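Local coordinates for putative uncharacterized protein (Streptococcus suis, PDB 4XZ7), which probably acts as a transglutaminase and virulence factor with antiphagocytic properties, this chain being the N-terminal piece of a longer protein and forming a homodimer, at residues R135-N148 with I158-Y170. Sequence-based numbering, arbitrary orientation.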
loop_
_atom_site.group_PDB
_atom_site.type_symbol
_atom_site.label_atom_id
_atom_site.label_comp_id
_atom_site.label_asym_id
_atom_site.label_seq_id
_atom_site.Cartn_x
_atom_site.Cartn_y
_atom_site.Cartn_z
ATOM N N ARG B 135 -0.458 -2.405 -28.139
ATOM C CA ARG B 135 -0.821 -2.761 -26.767
ATOM C C ARG B 135 -0.189 -4.101 -26.354
ATOM O O ARG B 135 0.180 -4.299 -25.203
ATOM C CB ARG B 135 -2.338 -2.801 -26.621
ATOM C CG ARG B 135 -2.950 -1.414 -26.758
ATOM C CD ARG B 135 -4.479 -1.439 -26.765
ATOM N NE ARG B 135 -4.999 -0.074 -26.841
ATOM C CZ ARG B 135 -5.066 0.762 -25.806
ATOM N NH1 ARG B 135 -4.641 0.384 -24.599
ATOM N NH2 ARG B 135 -5.545 1.987 -25.980
ATOM N N GLN B 136 -0.049 -5.015 -27.308
ATOM C CA GLN B 136 0.605 -6.278 -27.034
ATOM C C GLN B 136 2.085 -6.027 -26.694
ATOM O O GLN B 136 2.622 -6.641 -25.765
ATOM C CB GLN B 136 0.469 -7.225 -28.228
ATOM C CG GLN B 136 0.772 -8.671 -27.913
ATOM C CD GLN B 136 -0.276 -9.312 -27.031
ATOM O OE1 GLN B 136 -1.371 -9.659 -27.498
ATOM N NE2 GLN B 136 0.054 -9.504 -25.762
ATOM N N LEU B 137 2.730 -5.119 -27.425
ATOM C CA LEU B 137 4.122 -4.805 -27.133
ATOM C C LEU B 137 4.281 -4.086 -25.772
ATOM O O LEU B 137 5.262 -4.313 -25.032
ATOM C CB LEU B 137 4.717 -3.958 -28.263
ATOM C CG LEU B 137 4.954 -4.703 -29.578
ATOM C CD1 LEU B 137 5.299 -3.713 -30.694
ATOM C CD2 LEU B 137 6.082 -5.712 -29.404
ATOM N N LEU B 138 3.316 -3.227 -25.444
ATOM C CA LEU B 138 3.345 -2.558 -24.143
ATOM C C LEU B 138 3.277 -3.618 -23.051
ATOM O O LEU B 138 4.100 -3.619 -22.118
ATOM C CB LEU B 138 2.199 -1.556 -23.998
ATOM C CG LEU B 138 2.359 -0.225 -24.727
ATOM C CD1 LEU B 138 1.045 0.543 -24.682
ATOM C CD2 LEU B 138 3.504 0.633 -24.145
ATOM N N ASN B 139 2.319 -4.534 -23.198
ATOM C CA ASN B 139 2.174 -5.657 -22.266
ATOM C C ASN B 139 3.461 -6.474 -22.163
ATOM O O ASN B 139 3.811 -6.979 -21.091
ATOM C CB ASN B 139 1.020 -6.576 -22.688
ATOM C CG ASN B 139 0.716 -7.639 -21.642
ATOM O OD1 ASN B 139 0.257 -7.333 -20.548
ATOM N ND2 ASN B 139 0.970 -8.885 -21.978
ATOM N N ALA B 140 4.150 -6.606 -23.295
ATOM C CA ALA B 140 5.407 -7.330 -23.356
ATOM C C ALA B 140 6.517 -6.574 -22.640
ATOM O O ALA B 140 7.573 -7.137 -22.385
ATOM C CB ALA B 140 5.813 -7.593 -24.821
ATOM N N ALA B 141 6.309 -5.288 -22.362
ATOM C CA ALA B 141 7.260 -4.562 -21.509
ATOM C C ALA B 141 6.707 -4.359 -20.101
ATOM O O ALA B 141 7.285 -3.633 -19.295
ATOM C CB ALA B 141 7.624 -3.208 -22.128
ATOM N N GLY B 142 5.570 -4.989 -19.814
ATOM C CA GLY B 142 4.942 -4.859 -18.506
ATOM C C GLY B 142 4.167 -3.573 -18.278
ATOM O O GLY B 142 3.825 -3.233 -17.139
ATOM N N LEU B 143 3.872 -2.866 -19.367
ATOM C CA LEU B 143 3.203 -1.571 -19.291
ATOM C C LEU B 143 1.756 -1.663 -19.754
ATOM O O LEU B 143 1.382 -2.596 -20.472
ATOM C CB LEU B 143 3.933 -0.538 -20.143
ATOM C CG LEU B 143 5.417 -0.299 -19.864
ATOM C CD1 LEU B 143 6.081 0.524 -20.989
ATOM C CD2 LEU B 143 5.603 0.393 -18.495
ATOM N N GLY B 144 0.956 -0.679 -19.350
ATOM C CA GLY B 144 -0.402 -0.505 -19.845
ATOM C C GLY B 144 -0.675 0.965 -20.096
ATOM O O GLY B 144 0.139 1.832 -19.762
ATOM N N THR B 145 -1.832 1.258 -20.682
ATOM C CA THR B 145 -2.182 2.627 -21.067
ATOM C C THR B 145 -3.668 2.590 -21.344
ATOM O O THR B 145 -4.198 1.547 -21.730
ATOM C CB THR B 145 -1.393 3.122 -22.307
ATOM O OG1 THR B 145 -1.360 4.552 -22.331
ATOM C CG2 THR B 145 -2.050 2.642 -23.581
ATOM N N ALA B 146 -4.358 3.698 -21.094
ATOM C CA ALA B 146 -5.812 3.673 -21.146
ATOM C C ALA B 146 -6.298 3.171 -22.508
ATOM O O ALA B 146 -5.654 3.382 -23.545
ATOM C CB ALA B 146 -6.383 5.043 -20.847
ATOM N N GLU B 147 -7.452 2.532 -22.481
ATOM C CA GLU B 147 -8.011 1.872 -23.648
ATOM C C GLU B 147 -8.594 2.860 -24.636
ATOM O O GLU B 147 -8.820 4.030 -24.298
ATOM C CB GLU B 147 -9.081 0.882 -23.198
ATOM C CG GLU B 147 -8.572 -0.046 -22.085
ATOM C CD GLU B 147 -7.386 -0.918 -22.515
ATOM O OE1 GLU B 147 -6.379 -0.960 -21.763
ATOM O OE2 GLU B 147 -7.469 -1.566 -23.594
ATOM N N ASN B 148 -8.839 2.376 -25.852
ATOM C CA ASN B 148 -9.472 3.178 -26.889
ATOM C C ASN B 148 -10.925 3.419 -26.559
ATOM O O ASN B 148 -11.607 2.514 -26.108
ATOM C CB ASN B 148 -9.383 2.471 -28.244
ATOM C CG ASN B 148 -7.957 2.234 -28.685
ATOM O OD1 ASN B 148 -7.058 3.054 -28.412
ATOM N ND2 ASN B 148 -7.731 1.116 -29.382
ATOM N N ILE B 158 -15.710 12.292 -30.688
ATOM C CA ILE B 158 -14.480 12.530 -29.941
ATOM C C ILE B 158 -13.838 11.200 -29.615
ATOM O O ILE B 158 -14.480 10.343 -29.022
ATOM C CB ILE B 158 -14.736 13.304 -28.631
ATOM C CG1 ILE B 158 -15.345 14.676 -28.930
ATOM C CG2 ILE B 158 -13.441 13.492 -27.873
ATOM C CD1 ILE B 158 -15.756 15.456 -27.682
ATOM N N TYR B 159 -12.577 11.037 -30.012
ATOM C CA TYR B 159 -11.845 9.783 -29.836
ATOM C C TYR B 159 -10.810 9.959 -28.754
ATOM O O TYR B 159 -10.261 11.041 -28.607
ATOM C CB TYR B 159 -11.142 9.356 -31.138
ATOM C CG TYR B 159 -12.084 9.152 -32.314
ATOM C CD1 TYR B 159 -12.550 7.889 -32.637
ATOM C CD2 TYR B 159 -12.498 10.236 -33.103
ATOM C CE1 TYR B 159 -13.391 7.696 -33.701
ATOM C CE2 TYR B 159 -13.333 10.054 -34.170
ATOM C CZ TYR B 159 -13.782 8.789 -34.465
ATOM O OH TYR B 159 -14.635 8.608 -35.528
ATOM N N SER B 160 -10.502 8.882 -28.043
ATOM C CA SER B 160 -9.690 8.963 -26.823
ATOM C C SER B 160 -8.833 7.729 -26.670
ATOM O O SER B 160 -9.275 6.634 -26.999
ATOM C CB SER B 160 -10.588 9.081 -25.577
ATOM O OG SER B 160 -11.355 10.271 -25.576
ATOM N N HIS B 161 -7.627 7.885 -26.137
ATOM C CA HIS B 161 -6.892 6.701 -25.678
ATOM C C HIS B 161 -5.772 7.139 -24.741
ATOM O O HIS B 161 -5.509 8.328 -24.597
ATOM C CB HIS B 161 -6.345 5.866 -26.856
ATOM C CG HIS B 161 -5.322 6.580 -27.701
ATOM N ND1 HIS B 161 -4.095 6.974 -27.211
ATOM C CD2 HIS B 161 -5.330 6.931 -29.012
ATOM C CE1 HIS B 161 -3.399 7.561 -28.174
ATOM N NE2 HIS B 161 -4.128 7.559 -29.275
ATOM N N GLY B 162 -5.130 6.170 -24.100
ATOM C CA GLY B 162 -4.073 6.453 -23.156
ATOM C C GLY B 162 -2.986 7.315 -23.749
ATOM O O GLY B 162 -2.623 7.150 -24.914
ATOM N N LEU B 163 -2.497 8.257 -22.949
ATOM C CA LEU B 163 -1.349 9.061 -23.321
ATOM C C LEU B 163 -0.124 8.599 -22.534
ATOM O O LEU B 163 0.924 8.373 -23.115
ATOM C CB LEU B 163 -1.602 10.554 -23.074
ATOM C CG LEU B 163 -0.432 11.488 -23.405
ATOM C CD1 LEU B 163 0.086 11.245 -24.825
ATOM C CD2 LEU B 163 -0.846 12.934 -23.250
ATOM N N THR B 164 -0.262 8.455 -21.216
ATOM C CA THR B 164 0.856 7.980 -20.401
ATOM C C THR B 164 0.865 6.458 -20.308
ATOM O O THR B 164 -0.187 5.807 -20.330
ATOM C CB THR B 164 0.817 8.538 -18.968
ATOM O OG1 THR B 164 -0.425 8.166 -18.380
ATOM C CG2 THR B 164 0.945 10.077 -18.961
ATOM N N VAL B 165 2.064 5.903 -20.205
ATOM C CA VAL B 165 2.231 4.486 -19.954
ATOM C C VAL B 165 2.730 4.312 -18.522
ATOM O O VAL B 165 3.379 5.204 -17.964
ATOM C CB VAL B 165 3.209 3.834 -20.973
ATOM C CG1 VAL B 165 2.701 4.049 -22.383
ATOM C CG2 VAL B 165 4.594 4.406 -20.837
ATOM N N ASP B 166 2.386 3.183 -17.919
ATOM C CA ASP B 166 2.784 2.904 -16.551
ATOM C C ASP B 166 2.796 1.397 -16.388
ATOM O O ASP B 166 2.358 0.659 -17.283
ATOM C CB ASP B 166 1.814 3.545 -15.550
ATOM C CG ASP B 166 2.444 3.798 -14.182
ATOM O OD1 ASP B 166 3.547 3.278 -13.903
ATOM O OD2 ASP B 166 1.815 4.519 -13.379
ATOM N N ASN B 167 3.336 0.955 -15.261
ATOM C CA ASN B 167 3.140 -0.399 -14.752
ATOM C C ASN B 167 1.732 -0.869 -15.059
ATOM O O ASN B 167 0.774 -0.161 -14.752
ATOM C CB ASN B 167 3.418 -0.364 -13.231
ATOM C CG ASN B 167 3.499 -1.720 -12.613
ATOM O OD1 ASN B 167 2.679 -2.583 -12.891
ATOM N ND2 ASN B 167 4.481 -1.911 -11.723
ATOM N N LYS B 168 1.569 -2.031 -15.691
ATOM C CA LYS B 168 0.229 -2.421 -16.095
ATOM C C LYS B 168 -0.654 -2.765 -14.877
ATOM O O LYS B 168 -1.880 -2.811 -14.982
ATOM C CB LYS B 168 0.284 -3.598 -17.080
ATOM C CG LYS B 168 0.563 -4.966 -16.457
ATOM C CD LYS B 168 0.657 -6.063 -17.541
ATOM C CE LYS B 168 0.708 -7.449 -16.917
ATOM N NZ LYS B 168 0.739 -8.546 -17.911
ATOM N N TYR B 169 -0.042 -2.986 -13.716
ATOM C CA TYR B 169 -0.840 -3.279 -12.530
ATOM C C TYR B 169 -1.189 -2.041 -11.703
ATOM O O TYR B 169 -1.507 -2.164 -10.520
ATOM C CB TYR B 169 -0.132 -4.302 -11.646
ATOM C CG TYR B 169 -0.002 -5.662 -12.300
ATOM C CD1 TYR B 169 -1.116 -6.459 -12.525
ATOM C CD2 TYR B 169 1.238 -6.144 -12.707
ATOM C CE1 TYR B 169 -1.001 -7.712 -13.140
ATOM C CE2 TYR B 169 1.363 -7.389 -13.318
ATOM C CZ TYR B 169 0.260 -8.166 -13.521
ATOM O OH TYR B 169 0.421 -9.392 -14.106
ATOM N N TYR B 170 -1.181 -0.864 -12.327
ATOM C CA TYR B 170 -1.464 0.410 -11.628
ATOM C C TYR B 170 -2.736 0.395 -10.773
ATOM O O TYR B 170 -2.749 0.884 -9.631
ATOM C CB TYR B 170 -1.564 1.545 -12.644
ATOM C CG TYR B 170 -1.941 2.867 -12.017
ATOM C CD1 TYR B 170 -3.270 3.243 -11.862
ATOM C CD2 TYR B 170 -0.965 3.736 -11.582
ATOM C CE1 TYR B 170 -3.604 4.452 -11.248
ATOM C CE2 TYR B 170 -1.288 4.944 -10.991
ATOM C CZ TYR B 170 -2.604 5.295 -10.829
ATOM O OH TYR B 170 -2.904 6.505 -10.249
HETATM O O HOH W 1 3.197 -8.446 -18.931
HETATM O O HOH W 2 -0.251 5.669 -24.634
HETATM O O HOH W 3 -2.963 6.046 -19.947
#
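Lys168 reaches back from the end of strand 157-167 to helix 132-140, which a Schellman motif closes just before strand 143-144 pairs antiparallel with that strand. Gly142, the C-prime residue, takes the positive phi readily, and its O receives Lys168 N at 2.9 Å. The lysine's CG sits between its backbone N and carbonyl carbon (chi1 77°); from there an extended chain carries NZ to Asn139 OD1, 2.9 Å away, while water 1 ties the same ammonium to Asn139 O at the helix C-terminus, where a positive charge probably suits the helix dipole. Facing the helix, Val165 crosses the Leu138 side chain at about a right angle, CG1 lying 3.9 Å from Leu138 CD2; its CG2 meets Leu143 CD1. Asp166 OD1 and OD2 accept from Val186 N and Asn185 N of the second subunit, and Asn167 ND2 donates to its Asn183 O. The Arg135 guanidinium takes three oxygens in plane at its edge: NH1 donates to Thr145 O, NH2 to Asn148 OD1, also bonded to Leu130 N, and to Ala146 O (2.8 Å), which Gly162 N shares. Thr145 OG1 lies 3.4 Å from Gly162 CA, a close approach that suits glycine; anti to its own backbone N (chi1 -157°), this hydroxyl donates to Thr164 O at 2.6 Å, from above the carbonyl plane.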